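Local atomic coordinates of 6-carboxyhexanoate--CoA ligase (Aquifex aeolicus, PDB entry 5TVA), a protein that binds coenzyme A and adenosine monophosphate in this structure and has the mixed alpha/beta fold of the 6-carboxyhexanoate--CoA ligase (BioW) family. Residues Asp2-Val6 / Lys52-Phe56; Ala97-Ser102 / Glu178-Ser182; Gly104-Lys108 / Asp129-Gly133. All blocks are in the same frame, centred on the assembly; numbering follows the deposited sequence.

In the fold
Contact 1 comes first along the chain, where the start of strand 3-12 meets the end of strand 45-52 and the loop that follows it, in a three-stranded antiparallel sheet. Its centre lies about 32 Å from that of contact 2, on the opposite side of the chain's centre, and about 31 Å from that of contact 3; it touches neither. Contact 2 packs helix 91-102 on strand 177-181 of a different, mixed sheet, and the loops of contact 3 fall within the chain between its segments. Contacts 2 and 3 adjoin, their centres about 13 Å apart, with Ile100 touching Ala105. Each supplies a pocket residue, Ser182 for adenosine monophosphate and Arg132 for coenzyme A.

Contact 1: residues Asp2-Val6 / Lys52-Phe56; sequences DLFSV and KVKDF
Leu3 and Phe56, of segments 2-6 and 52-56, meet through a methyl over a ring face. The CD1 methyl of Leu3 stands 3.5 Å from the centroid of the Phe56 ring and 7° off its normal, a CH-pi contact over the middle of one face. In Phe56, chi1 67° places the ring beside Leu3, and chi2 -86° sets its face to the methyl. Nearer the backbone the apolar packing continues: Leu3 CB lies 3.8 Å from Val53 CB, while Val53 CG2 reaches along to Ser5, 4.1 Å from Ser5 CB. The hydroxyl of Ser5 is engaged by Glu21. Leu237 of strand 236-239 touches both Leu3 and Phe56, joining this patch to the parallel sheet.

The backbones meet as the end of an antiparallel pairing. Phe4 and Lys52 form a non-hydrogen-bonded pair with both side chains on the same face, flanked by the bond from Val53 N to Leu3 O (2.8 Å) and by backbone pairing of Ser5 with Glu51. Strand 3-12 is thereby the central strand of a three-stranded sheet, with 15-25 at its other edge. Beyond Val53 the chain leaves the sheet towards strand 57-60.

On the Phe4 face, Lys52 CG lies over the phenyl ring and Lys52 CB is 4.0 Å from Phe4 CE2. The lysine chain then bends at chi3 and runs on to Asp2. Charge pairing there is loose: Asp2 OD2 is 3.2 Å from Lys52 CE but 3.6 Å from Lys52 NZ, a long salt bridge between two exposed side chains.

Contact 2: residues Ala97-Ser102 / Glu178-Ser182; sequences AVEILS and ELCWS
Leu101 of helix 91-102 projects towards strand 177-181 and lies against both Trp181 and Leu179. Leu101 CB already touches the indole, 3.5 Å from Trp181 CZ2 and slightly farther from Trp181 CH2. With CG anti to the carbonyl carbon (chi1 -68°), the branch is carried out over the indole, and Leu101 CD1 comes to rest above one face of the six-membered ring of Trp181, 4.1 Å from its centroid and 9° off the normal, a CH-pi contact. The same methyl, Leu101 CD1, also meets the side chain two residues earlier in the strand, at 3.9 Å from Leu179 CD2; the two leucine chains lie alongside each other, running in opposite senses.

Leu179 CD2 serves a second partner one helical turn earlier, lying 3.6 Å from Val98 CG2, with Ala97 CB more loosely beside it. The outer rim of the indole points into the helix backbone: Val98 O lies at its edge, 3.9 Å from Trp181 CH2, and Ser102 CA is in the ring plane. Val98 O accepts from Ser102 N and from Ser102 OG, the latter at 2.8 Å, and the serine hydroxyl is thus turned back onto its own helix.

The short helix and strand segments run in the same general direction, 26° apart with axes 9.7 Å from each other, as in helix-on-sheet packing of alpha/beta folds. Helix 73-85 flanks the contact through Arg77, which touches Val98, Ser102 and Trp181, while Ala97 reaches Val216 and Phe218 of the adjoining strand 214-219. Just past the strand end, Ser182 enters the adenosine monophosphate pocket.

Contact 3: residues Gly104-Lys108 / Asp129-Gly133; sequences GANPK and DKERG. With COA (coenzyme A), chain D.
Asn106 and Glu131 face each other from two loops that each fold round an Asx turn, yet no hydrogen bond crosses between the segments. With chi1 -176°, the Asn106 amide lies opposite the backbone N across the CA-CB bond and rests against the glutamate chain: Asn106 OD1 lies 3.5 Å from Glu131 CG, and the amide and carboxylate planes are 30° apart. The polar atoms of the amide are used within its own neighbourhood. Asn106 OD1 accepts from Lys108 N at 3.0 Å, closing the turn, and Asn106 ND2 donates to the carbonyl of Asn111.

The facing loop is organised by Asp129. Asp129 OD1 takes two backbone donors, Glu131 N almost head-on and Arg132 N from above the carboxylate plane, each at 2.9 Å. Gly133 N bonds in turn to Asp129 O, and Gly133 has a positive phi (67°) that favours glycine as the chain turns away.

Beside the amide, Pro107 CD meets Lys130 O at 3.5 Å, while the chain of Lys108 crosses that of Glu131. Here the lysine touches by its carbon: Lys108 CE is 3.2 Å from Glu131 OE2, whereas Lys108 NZ remains 4.4 Å from that oxygen, beyond a salt bridge. Arg113 forms a weak, long ion pair with the other carboxylate oxygen.

Coenzyme A lies beyond 129-133. Arg132 leaves its backbone on the far side from 104-108, and its chain passes the 3'-phosphate of coenzyme A. The approach is by Arg132 CG, 3.1 Å from coenzyme A O9A, not by a hydrogen bond; Arg9 and Lys49 do hydrogen-bond the ligand. The positive charge of Arg132 would still be expected to favour the phosphate electrostatically, while Asp129, by holding Arg132 N, fixes the backbone from which that arginine extends.

Contact 1: residues Asp2-Val6 / Lys52-Phe56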
ATOM      1  N   ASP A   2       3.221  15.210 -21.814  1.00 58.18           N
ATOM      2  CA  ASP A   2       4.485  15.088 -21.099  1.00 63.96           C
ATOM      3  C   ASP A   2       4.274  14.970 -19.582  1.00 59.59           C
ATOM      4  O   ASP A   2       3.754  15.879 -18.953  1.00 60.39           O
ATOM      5  CB  ASP A   2       5.389  16.279 -21.420  1.00 63.94           C
ATOM      6  CG  ASP A   2       6.420  15.954 -22.499  1.00 74.98           C
ATOM      7  OD1 ASP A   2       6.067  15.235 -23.469  1.00 70.15           O
ATOM      8  OD2 ASP A   2       7.584  16.411 -22.371  1.00 71.29           O
ATOM      9  N   LEU A   3       4.664  13.835 -19.007  1.00 54.31           N
ATOM     10  CA  LEU A   3       4.487  13.572 -17.590  1.00 46.90           C
ATOM     11  C   LEU A   3       5.841  13.469 -16.905  1.00 45.91           C
ATOM     12  O   LEU A   3       6.828  13.016 -17.498  1.00 45.08           O
ATOM     13  CB  LEU A   3       3.709  12.279 -17.351  1.00 41.92           C
ATOM     14  CG  LEU A   3       2.216  12.226 -17.636  1.00 49.08           C
ATOM     15  CD1 LEU A   3       1.723  10.806 -17.335  1.00 48.23           C
ATOM     16  CD2 LEU A   3       1.419  13.279 -16.832  1.00 45.91           C
ATOM     17  N   PHE A   4       5.869  13.880 -15.641  1.00 40.27           N
ATOM     18  CA  PHE A   4       7.047  13.761 -14.796  1.00 40.73           C
ATOM     19  C   PHE A   4       6.654  13.040 -13.513  1.00 40.93           C
ATOM     20  O   PHE A   4       5.640  13.375 -12.885  1.00 43.24           O
ATOM     21  CB  PHE A   4       7.648  15.141 -14.484  1.00 39.10           C
ATOM     22  CG  PHE A   4       8.234  15.837 -15.681  1.00 43.05           C
ATOM     23  CD1 PHE A   4       7.418  16.545 -16.555  1.00 48.74           C
ATOM     24  CD2 PHE A   4       9.609  15.796 -15.932  1.00 45.99           C
ATOM     25  CE1 PHE A   4       7.952  17.191 -17.664  1.00 49.54           C
ATOM     26  CE2 PHE A   4      10.157  16.443 -17.044  1.00 44.77           C
ATOM     27  CZ  PHE A   4       9.323  17.142 -17.909  1.00 49.08           C
ATOM     28  N   SER A   5       7.443  12.048 -13.135  1.00 37.21           N
ATOM     29  CA  SER A   5       7.272  11.353 -11.871  1.00 37.12           C
ATOM     30  C   SER A   5       8.098  12.075 -10.811  1.00 38.56           C
ATOM     31  O   SER A   5       9.275  12.358 -11.036  1.00 35.96           O
ATOM     32  CB  SER A   5       7.723   9.899 -12.023  1.00 37.33           C
ATOM     33  OG  SER A   5       8.088   9.333 -10.786  1.00 41.00           O
ATOM     34  N   VAL A   6       7.475  12.407  -9.679  1.00 36.26           N
ATOM     35  CA  VAL A   6       8.133  13.154  -8.606  1.00 33.44           C
ATOM     36  C   VAL A   6       8.118  12.292  -7.359  1.00 34.77           C
ATOM     37  O   VAL A   6       7.058  12.105  -6.749  1.00 37.29           O
ATOM     38  CB  VAL A   6       7.453  14.498  -8.332  1.00 36.92           C
ATOM     39  CG1 VAL A   6       8.221  15.260  -7.258  1.00 34.97           C
ATOM     40  CG2 VAL A   6       7.366  15.303  -9.602  1.00 39.79           C
ATOM     41  N   LYS A  52      11.277  12.244 -16.144  1.00 45.10           N
ATOM     42  CA  LYS A  52      10.326  12.284 -17.250  1.00 47.21           C
ATOM     43  C   LYS A  52       9.777  10.882 -17.508  1.00 41.23           C
ATOM     44  O   LYS A  52      10.532   9.908 -17.543  1.00 43.32           O
ATOM     45  CB  LYS A  52      11.002  12.831 -18.505  1.00 53.14           C
ATOM     46  CG  LYS A  52      10.051  13.203 -19.642  1.00 51.16           C
ATOM     47  CD  LYS A  52      10.850  13.649 -20.865  1.00 53.62           C
ATOM     48  CE  LYS A  52      10.192  14.819 -21.575  1.00 68.63           C
ATOM     49  NZ  LYS A  52      11.053  15.369 -22.663  1.00 71.71           N
ATOM     50  N   VAL A  53       8.460  10.780 -17.652  1.00 40.56           N
ATOM     51  CA  VAL A  53       7.781   9.505 -17.874  1.00 46.34           C
ATOM     52  C   VAL A  53       7.804   9.171 -19.363  1.00 46.39           C
ATOM     53  O   VAL A  53       7.496  10.022 -20.202  1.00 52.83           O
ATOM     54  CB  VAL A  53       6.331   9.562 -17.359  1.00 45.09           C
ATOM     55  CG1 VAL A  53       5.527   8.350 -17.853  1.00 46.33           C
ATOM     56  CG2 VAL A  53       6.291   9.661 -15.832  1.00 45.54           C
ATOM     57  N   LYS A  54       8.147   7.931 -19.696  1.00 42.10           N
ATOM     58  CA  LYS A  54       8.084   7.510 -21.090  1.00 53.51           C
ATOM     59  C   LYS A  54       6.682   7.024 -21.425  1.00 51.08           C
ATOM     60  O   LYS A  54       5.863   7.775 -21.960  1.00 55.70           O
ATOM     61  CB  LYS A  54       9.115   6.414 -21.358  1.00 54.96           C
ATOM     62  CG  LYS A  54      10.540   6.781 -20.964  1.00 59.66           C
ATOM     63  CD  LYS A  54      11.430   7.005 -22.192  1.00 64.88           C
ATOM     64  CE  LYS A  54      12.877   7.268 -21.799  1.00 59.93           C
ATOM     65  NZ  LYS A  54      13.355   6.251 -20.816  1.00 62.88           N
ATOM     66  N   ASP A  55       6.389   5.780 -21.077  1.00 49.19           N
ATOM     67  CA  ASP A  55       5.078   5.185 -21.273  1.00 49.00           C
ATOM     68  C   ASP A  55       4.307   5.142 -19.962  1.00 40.47           C
ATOM     69  O   ASP A  55       4.890   5.050 -18.879  1.00 41.73           O
ATOM     70  CB  ASP A  55       5.216   3.766 -21.822  1.00 49.67           C
ATOM     71  CG  ASP A  55       6.151   3.697 -22.990  1.00 59.60           C
ATOM     72  OD1 ASP A  55       5.703   4.026 -24.109  1.00 64.43           O
ATOM     73  OD2 ASP A  55       7.338   3.355 -22.779  1.00 62.11           O
ATOM     74  N   PHE A  56       2.988   5.153 -20.076  1.00 39.11           N
ATOM     75  CA  PHE A  56       2.138   5.058 -18.901  1.00 41.24           C
ATOM     76  C   PHE A  56       0.767   4.576 -19.332  1.00 41.43           C
ATOM     77  O   PHE A  56       0.407   4.645 -20.510  1.00 41.54           O
ATOM     78  CB  PHE A  56       2.031   6.403 -18.177  1.00 41.52           C
ATOM     79  CG  PHE A  56       1.298   7.468 -18.963  1.00 43.34           C
ATOM     80  CD1 PHE A  56       1.974   8.265 -19.881  1.00 39.30           C
ATOM     81  CD2 PHE A  56      -0.064   7.679 -18.768  1.00 38.92           C
ATOM     82  CE1 PHE A  56       1.307   9.252 -20.594  1.00 46.85           C
ATOM     83  CE2 PHE A  56      -0.744   8.660 -19.486  1.00 46.76           C
ATOM     84  CZ  PHE A  56      -0.062   9.453 -20.397  1.00 46.84           C
TER

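Contact 2: residues Ala97-Ser102 / Glu178-Ser182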
ATOM      1  N   ALA A  97      -0.168 -15.201   6.688  1.00 51.32           N
ATOM      2  CA  ALA A  97       0.001 -13.769   6.459  1.00 54.80           C
ATOM      3  C   ALA A  97      -0.222 -12.969   7.741  1.00 54.08           C
ATOM      4  O   ALA A  97       0.670 -12.239   8.190  1.00 54.31           O
ATOM      5  CB  ALA A  97      -0.952 -13.297   5.365  1.00 52.35           C
ATOM      6  N   VAL A  98      -1.418 -13.092   8.342  1.00 56.04           N
ATOM      7  CA  VAL A  98      -1.720 -12.369   9.589  1.00 55.23           C
ATOM      8  C   VAL A  98      -0.668 -12.671  10.650  1.00 56.05           C
ATOM      9  O   VAL A  98      -0.174 -11.768  11.340  1.00 53.88           O
ATOM     10  CB  VAL A  98      -3.135 -12.724  10.095  1.00 55.20           C
ATOM     11  CG1 VAL A  98      -3.332 -12.214  11.509  1.00 55.77           C
ATOM     12  CG2 VAL A  98      -4.216 -12.146   9.182  1.00 49.18           C
ATOM     13  N   GLU A  99      -0.300 -13.949  10.779  1.00 54.14           N
ATOM     14  CA  GLU A  99       0.711 -14.353  11.748  1.00 56.64           C
ATOM     15  C   GLU A  99       2.036 -13.636  11.507  1.00 62.66           C
ATOM     16  O   GLU A  99       2.706 -13.222  12.462  1.00 62.99           O
ATOM     17  CB  GLU A  99       0.892 -15.873  11.686  1.00 63.49           C
ATOM     18  CG  GLU A  99       1.896 -16.440  12.687  1.00 71.29           C
ATOM     19  CD  GLU A  99       2.188 -17.934  12.483  1.00 78.40           C
ATOM     20  OE1 GLU A  99       1.652 -18.544  11.524  1.00 73.96           O
ATOM     21  OE2 GLU A  99       2.969 -18.493  13.290  1.00 75.43           O
ATOM     22  N   ILE A 100       2.431 -13.473  10.239  1.00 61.05           N
ATOM     23  CA  ILE A 100       3.742 -12.897   9.939  1.00 59.78           C
ATOM     24  C   ILE A 100       3.781 -11.421  10.312  1.00 59.20           C
ATOM     25  O   ILE A 100       4.778 -10.930  10.855  1.00 60.42           O
ATOM     26  CB  ILE A 100       4.108 -13.117   8.455  1.00 58.06           C
ATOM     27  CG1 ILE A 100       4.373 -14.598   8.172  1.00 60.11           C
ATOM     28  CG2 ILE A 100       5.341 -12.310   8.087  1.00 56.89           C
ATOM     29  CD1 ILE A 100       4.737 -14.909   6.719  1.00 54.81           C
ATOM     30  N   LEU A 101       2.705 -10.687  10.035  1.00 57.62           N
ATOM     31  CA  LEU A 101       2.719  -9.253  10.295  1.00 59.49           C
ATOM     32  C   LEU A 101       2.718  -8.960  11.791  1.00 65.88           C
ATOM     33  O   LEU A 101       3.456  -8.084  12.265  1.00 67.45           O
ATOM     34  CB  LEU A 101       1.519  -8.594   9.623  1.00 59.58           C
ATOM     35  CG  LEU A 101       1.496  -8.553   8.095  1.00 53.59           C
ATOM     36  CD1 LEU A 101       0.356  -7.659   7.644  1.00 51.17           C
ATOM     37  CD2 LEU A 101       2.820  -8.070   7.533  1.00 52.30           C
ATOM     38  N   SER A 102       1.903  -9.688  12.553  1.00 65.83           N
ATOM     39  CA  SER A 102       1.768  -9.404  13.977  1.00 66.81           C
ATOM     40  C   SER A 102       3.021  -9.783  14.754  1.00 65.17           C
ATOM     41  O   SER A 102       3.337  -9.144  15.762  1.00 73.81           O
ATOM     42  CB  SER A 102       0.547 -10.132  14.535  1.00 67.44           C
ATOM     43  OG  SER A 102       0.516 -11.469  14.061  1.00 66.84           O
ATOM     44  N   GLU A 178      -4.653  -8.310  -0.905  1.00 40.79           N
ATOM     45  CA  GLU A 178      -3.679  -7.628  -0.068  1.00 37.66           C
ATOM     46  C   GLU A 178      -4.167  -7.561   1.375  1.00 44.92           C
ATOM     47  O   GLU A 178      -5.359  -7.345   1.625  1.00 47.35           O
ATOM     48  CB  GLU A 178      -3.416  -6.218  -0.599  1.00 35.53           C
ATOM     49  CG  GLU A 178      -2.407  -5.418   0.253  1.00 39.59           C
ATOM     50  CD  GLU A 178      -2.155  -4.021  -0.283  1.00 37.89           C
ATOM     51  OE1 GLU A 178      -2.527  -3.751  -1.436  1.00 36.78           O
ATOM     52  OE2 GLU A 178      -1.569  -3.193   0.437  1.00 39.48           O
ATOM     53  N   LEU A 179      -3.240  -7.729   2.323  1.00 42.21           N
ATOM     54  CA  LEU A 179      -3.481  -7.444   3.734  1.00 44.93           C
ATOM     55  C   LEU A 179      -2.535  -6.342   4.207  1.00 43.28           C
ATOM     56  O   LEU A 179      -1.335  -6.384   3.931  1.00 41.40           O
ATOM     57  CB  LEU A 179      -3.299  -8.704   4.604  1.00 41.49           C
ATOM     58  CG  LEU A 179      -3.280  -8.557   6.136  1.00 42.96           C
ATOM     59  CD1 LEU A 179      -4.649  -8.213   6.697  1.00 41.54           C
ATOM     60  CD2 LEU A 179      -2.760  -9.821   6.811  1.00 47.25           C
ATOM     61  N   CYS A 180      -3.073  -5.353   4.925  1.00 41.57           N
ATOM     62  CA  CYS A 180      -2.271  -4.207   5.348  1.00 44.83           C
ATOM     63  C   CYS A 180      -2.798  -3.639   6.661  1.00 48.51           C
ATOM     64  O   CYS A 180      -4.002  -3.386   6.792  1.00 45.40           O
ATOM     65  CB  CYS A 180      -2.288  -3.101   4.282  1.00 43.70           C
ATOM     66  SG  CYS A 180      -1.381  -1.548   4.679  1.00 44.67           S
ATOM     67  N   TRP A 181      -1.894  -3.426   7.612  1.00 45.02           N
ATOM     68  CA  TRP A 181      -2.127  -2.432   8.651  1.00 57.15           C
ATOM     69  C   TRP A 181      -0.837  -1.662   8.909  1.00 58.27           C
ATOM     70  O   TRP A 181       0.269  -2.107   8.568  1.00 51.58           O
ATOM     71  CB  TRP A 181      -2.704  -3.046   9.943  1.00 47.76           C
ATOM     72  CG  TRP A 181      -1.859  -4.017  10.693  1.00 49.15           C
ATOM     73  CD1 TRP A 181      -0.823  -3.727  11.527  1.00 57.36           C
ATOM     74  CD2 TRP A 181      -2.022  -5.445  10.738  1.00 50.87           C
ATOM     75  NE1 TRP A 181      -0.308  -4.887  12.069  1.00 55.15           N
ATOM     76  CE2 TRP A 181      -1.029  -5.953  11.604  1.00 52.20           C
ATOM     77  CE3 TRP A 181      -2.897  -6.342  10.116  1.00 52.38           C
ATOM     78  CZ2 TRP A 181      -0.884  -7.317  11.860  1.00 60.66           C
ATOM     79  CZ3 TRP A 181      -2.755  -7.700  10.375  1.00 53.70           C
ATOM     80  CH2 TRP A 181      -1.753  -8.174  11.238  1.00 60.48           C
ATOM     81  N   SER A 182      -1.007  -0.490   9.524  1.00 63.47           N
ATOM     82  CA  SER A 182       0.042   0.517   9.610  1.00 63.63           C
ATOM     83  C   SER A 182       1.123   0.129  10.618  1.00 63.46           C
ATOM     84  O   SER A 182       0.901  -0.648  11.548  1.00 60.09           O
ATOM     85  CB  SER A 182      -0.564   1.875   9.985  1.00 68.49           C
ATOM     86  OG  SER A 182       0.312   2.951   9.674  1.00 71.99           O
TER

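Contact 3: residues Gly104-Lys108 / Asp129-Gly133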
ATOM      1  N   GLY A 104       6.124  -9.609  13.608  1.00 72.79           N
ATOM      2  CA  GLY A 104       7.289  -8.923  13.076  1.00 68.84           C
ATOM      3  C   GLY A 104       7.756  -9.474  11.744  1.00 69.22           C
ATOM      4  O   GLY A 104       8.434 -10.503  11.697  1.00 73.29           O
ATOM      5  N   ALA A 105       7.414  -8.788  10.650  1.00 70.74           N
ATOM      6  CA  ALA A 105       7.692  -9.327   9.320  1.00 64.24           C
ATOM      7  C   ALA A 105       9.179  -9.287   8.977  1.00 63.10           C
ATOM      8  O   ALA A 105       9.678 -10.193   8.296  1.00 61.20           O
ATOM      9  CB  ALA A 105       6.873  -8.564   8.278  1.00 57.80           C
ATOM     10  N   ASN A 106       9.894  -8.255   9.421  1.00 63.61           N
ATOM     11  CA  ASN A 106      11.347  -8.168   9.224  1.00 67.06           C
ATOM     12  C   ASN A 106      12.043  -9.154  10.158  1.00 68.41           C
ATOM     13  O   ASN A 106      11.912  -9.028  11.384  1.00 71.75           O
ATOM     14  CB  ASN A 106      11.823  -6.728   9.484  1.00 64.74           C
ATOM     15  CG  ASN A 106      13.317  -6.514   9.195  1.00 64.32           C
ATOM     16  OD1 ASN A 106      14.117  -7.446   9.217  1.00 64.80           O
ATOM     17  ND2 ASN A 106      13.685  -5.268   8.922  1.00 64.71           N
ATOM     18  N   PRO A 107      12.793 -10.132   9.640  1.00 69.50           N
ATOM     19  CA  PRO A 107      13.362 -11.168  10.520  1.00 70.39           C
ATOM     20  C   PRO A 107      14.369 -10.641  11.529  1.00 73.34           C
ATOM     21  O   PRO A 107      14.585 -11.299  12.556  1.00 73.39           O
ATOM     22  CB  PRO A 107      14.024 -12.141   9.536  1.00 71.68           C
ATOM     23  CG  PRO A 107      14.315 -11.306   8.323  1.00 70.67           C
ATOM     24  CD  PRO A 107      13.174 -10.329   8.231  1.00 66.20           C
ATOM     25  N   LYS A 108      14.993  -9.488  11.280  1.00 70.17           N
ATOM     26  CA  LYS A 108      15.901  -8.872  12.239  1.00 71.98           C
ATOM     27  C   LYS A 108      15.210  -7.806  13.080  1.00 73.74           C
ATOM     28  O   LYS A 108      15.856  -6.859  13.536  1.00 78.32           O
ATOM     29  CB  LYS A 108      17.123  -8.289  11.528  1.00 73.20           C
ATOM     30  CG  LYS A 108      17.727  -9.230  10.484  1.00 74.57           C
ATOM     31  CD  LYS A 108      19.252  -9.157  10.462  1.00 77.63           C
ATOM     32  CE  LYS A 108      19.824  -9.801   9.203  1.00 80.60           C
ATOM     33  NZ  LYS A 108      21.124 -10.501   9.442  1.00 84.17           N
ATOM     34  N   ASP A 129      14.628 -10.292  -0.562  1.00 50.06           N
ATOM     35  CA  ASP A 129      15.137  -9.531   0.575  1.00 51.31           C
ATOM     36  C   ASP A 129      13.980  -9.365   1.550  1.00 50.23           C
ATOM     37  O   ASP A 129      13.100  -8.528   1.347  1.00 51.50           O
ATOM     38  CB  ASP A 129      15.702  -8.190   0.130  1.00 51.15           C
ATOM     39  CG  ASP A 129      16.312  -7.409   1.272  1.00 54.96           C
ATOM     40  OD1 ASP A 129      15.902  -7.643   2.431  1.00 53.22           O
ATOM     41  OD2 ASP A 129      17.190  -6.549   1.012  1.00 55.23           O
ATOM     42  N   LYS A 130      13.996 -10.163   2.615  1.00 48.33           N
ATOM     43  CA  LYS A 130      12.899 -10.179   3.566  1.00 54.41           C
ATOM     44  C   LYS A 130      12.954  -9.013   4.550  1.00 56.11           C
ATOM     45  O   LYS A 130      11.993  -8.805   5.295  1.00 49.93           O
ATOM     46  CB  LYS A 130      12.881 -11.530   4.296  1.00 52.43           C
ATOM     47  CG  LYS A 130      13.060 -12.700   3.323  1.00 51.94           C
ATOM     48  CD  LYS A 130      12.650 -14.039   3.917  1.00 58.49           C
ATOM     49  CE  LYS A 130      13.062 -15.209   3.004  1.00 58.08           C
ATOM     50  NZ  LYS A 130      12.536 -15.095   1.600  1.00 54.98           N
ATOM     51  N   GLU A 131      14.039  -8.244   4.571  1.00 49.93           N
ATOM     52  CA  GLU A 131      13.986  -6.992   5.304  1.00 55.80           C
ATOM     53  C   GLU A 131      13.376  -5.887   4.457  1.00 56.15           C
ATOM     54  O   GLU A 131      12.595  -5.064   4.962  1.00 51.83           O
ATOM     55  CB  GLU A 131      15.380  -6.583   5.771  1.00 56.77           C
ATOM     56  CG  GLU A 131      16.184  -7.718   6.366  1.00 64.78           C
ATOM     57  CD  GLU A 131      17.555  -7.264   6.814  1.00 69.83           C
ATOM     58  OE1 GLU A 131      17.726  -6.045   7.040  1.00 74.00           O
ATOM     59  OE2 GLU A 131      18.458  -8.119   6.913  1.00 72.25           O
ATOM     60  N   ARG A 132      13.689  -5.900   3.162  1.00 48.11           N
ATOM     61  CA  ARG A 132      13.303  -4.810   2.281  1.00 49.51           C
ATOM     62  C   ARG A 132      11.904  -5.020   1.706  1.00 52.50           C
ATOM     63  O   ARG A 132      11.093  -4.081   1.657  1.00 44.95           O
ATOM     64  CB  ARG A 132      14.336  -4.673   1.169  1.00 52.48           C
ATOM     65  CG  ARG A 132      14.387  -3.300   0.591  1.00 59.06           C
ATOM     66  CD  ARG A 132      14.800  -3.270  -0.900  1.00 58.52           C
ATOM     67  NE  ARG A 132      13.569  -3.124  -1.658  1.00 66.16           N
ATOM     68  CZ  ARG A 132      13.514  -2.668  -2.902  1.00 61.84           C
ATOM     69  NH1 ARG A 132      14.625  -2.239  -3.515  1.00 61.59           N
ATOM     70  NH2 ARG A 132      12.339  -2.578  -3.525  1.00 56.92           N
ATOM     71  N   GLY A 133      11.609  -6.249   1.263  1.00 47.88           N
ATOM     72  CA  GLY A 133      10.395  -6.507   0.520  1.00 42.26           C
ATOM     73  C   GLY A 133      10.402  -5.830  -0.842  1.00 36.89           C
ATOM     74  O   GLY A 133      11.411  -5.347  -1.338  1.00 36.22           O
TER
HETATM   75  N1A COA D 302       9.980   2.820   3.545  1.00 47.84           N
HETATM   76  C2A COA D 302      11.215   2.663   4.045  1.00 47.13           C
HETATM   77  N3A COA D 302      12.294   2.995   3.348  1.00 52.55           N
HETATM   78  C4A COA D 302      12.177   3.478   2.095  1.00 53.84           C
HETATM   79  C5A COA D 302      10.909   3.654   1.536  1.00 50.56           C
HETATM   80  C6A COA D 302       9.790   3.301   2.331  1.00 45.52           C
HETATM   81  N6A COA D 302       8.394   3.463   1.755  1.00 43.92           N
HETATM   82  N7A COA D 302      11.052   4.158   0.309  1.00 48.49           N
HETATM   83  C8A COA D 302      12.344   4.298   0.079  1.00 52.15           C
HETATM   84  N9A COA D 302      13.033   3.923   1.160  1.00 53.69           N
HETATM   85  C1B COA D 302      14.524   3.905   1.110  1.00 53.30           C
HETATM   86  C2B COA D 302      15.366   3.501   1.967  1.00 55.28           C
HETATM   87  O2B COA D 302      15.024   2.236   2.620  1.00 61.09           O
HETATM   88  C3B COA D 302      16.462   3.134   0.754  1.00 58.58           C
HETATM   89  O3B COA D 302      15.914   1.983   0.058  1.00 53.70           O
HETATM   90  P3B COA D 302      16.454   0.392   0.052  1.00 61.90           P
HETATM   91  O7A COA D 302      16.367  -0.072  -1.369  1.00 52.62           O
HETATM   92  O8A COA D 302      17.854   0.237   0.565  1.00 66.21           O
HETATM   93  O9A COA D 302      15.555  -0.488   0.880  1.00 57.00           O
HETATM   94  C4B COA D 302      16.488   4.196  -0.002  1.00 55.90           C
HETATM   95  O4B COA D 302      15.275   5.079   0.442  1.00 50.90           O
HETATM   96  C5B COA D 302      16.381   3.927  -1.579  1.00 48.50           C
HETATM   97  O5B COA D 302      15.067   3.685  -1.951  1.00 52.43           O
HETATM   98  P1A COA D 302      14.386   4.144  -3.410  1.00 56.90           P
HETATM   99  O1A COA D 302      13.804   2.902  -4.099  1.00 52.73           O
HETATM  100  O2A COA D 302      15.358   4.851  -4.323  1.00 54.62           O
HETATM  101  O3A COA D 302      13.116   5.134  -3.064  1.00 55.38           O
HETATM  102  P2A COA D 302      12.427   6.303  -4.062  1.00 55.22           P
HETATM  103  O4A COA D 302      13.315   7.548  -3.935  1.00 45.84           O
HETATM  104  O5A COA D 302      12.462   5.873  -5.536  1.00 56.07           O
HETATM  105  O6A COA D 302      10.863   6.592  -3.493  1.00 61.05           O
HETATM  106  CBP COA D 302       8.570   6.055  -2.431  1.00 58.05           C
HETATM  107  CCP COA D 302       9.943   5.528  -3.090  1.00 58.51           C
HETATM  108  CDP COA D 302       8.856   6.611  -1.010  1.00 46.70           C
HETATM  109  CEP COA D 302       8.074   7.289  -3.216  1.00 45.01           C
HETATM  110  CAP COA D 302       7.454   4.872  -2.389  1.00 48.32           C
HETATM  111  OAP COA D 302       7.386   4.237  -1.167  1.00 49.13           O
HETATM  112  C9P COA D 302       5.994   5.306  -2.697  1.00 50.56           C
HETATM  113  O9P COA D 302       5.543   5.263  -3.822  1.00 56.64           O
HETATM  114  N8P COA D 302       5.115   5.769  -1.627  1.00 57.09           N
HETATM  115  C7P COA D 302       3.711   6.218  -1.900  1.00 52.76           C
HETATM  116  C6P COA D 302       2.669   5.349  -1.211  1.00 54.34           C
HETATM  117  C5P COA D 302       2.738   5.343   0.357  1.00 61.21           C
HETATM  118  O5P COA D 302       3.749   5.183   0.928  1.00 60.99           O
HETATM  119  N4P COA D 302       1.471   5.525   1.111  1.00 56.68           N
HETATM  120  C3P COA D 302       1.508   5.551   2.630  1.00 68.73           C
HETATM  121  C2P COA D 302       0.077   5.370   3.150  1.00 65.73           C
HETATM  122  S1P COA D 302      -0.531   3.858   2.340  1.00 65.91           S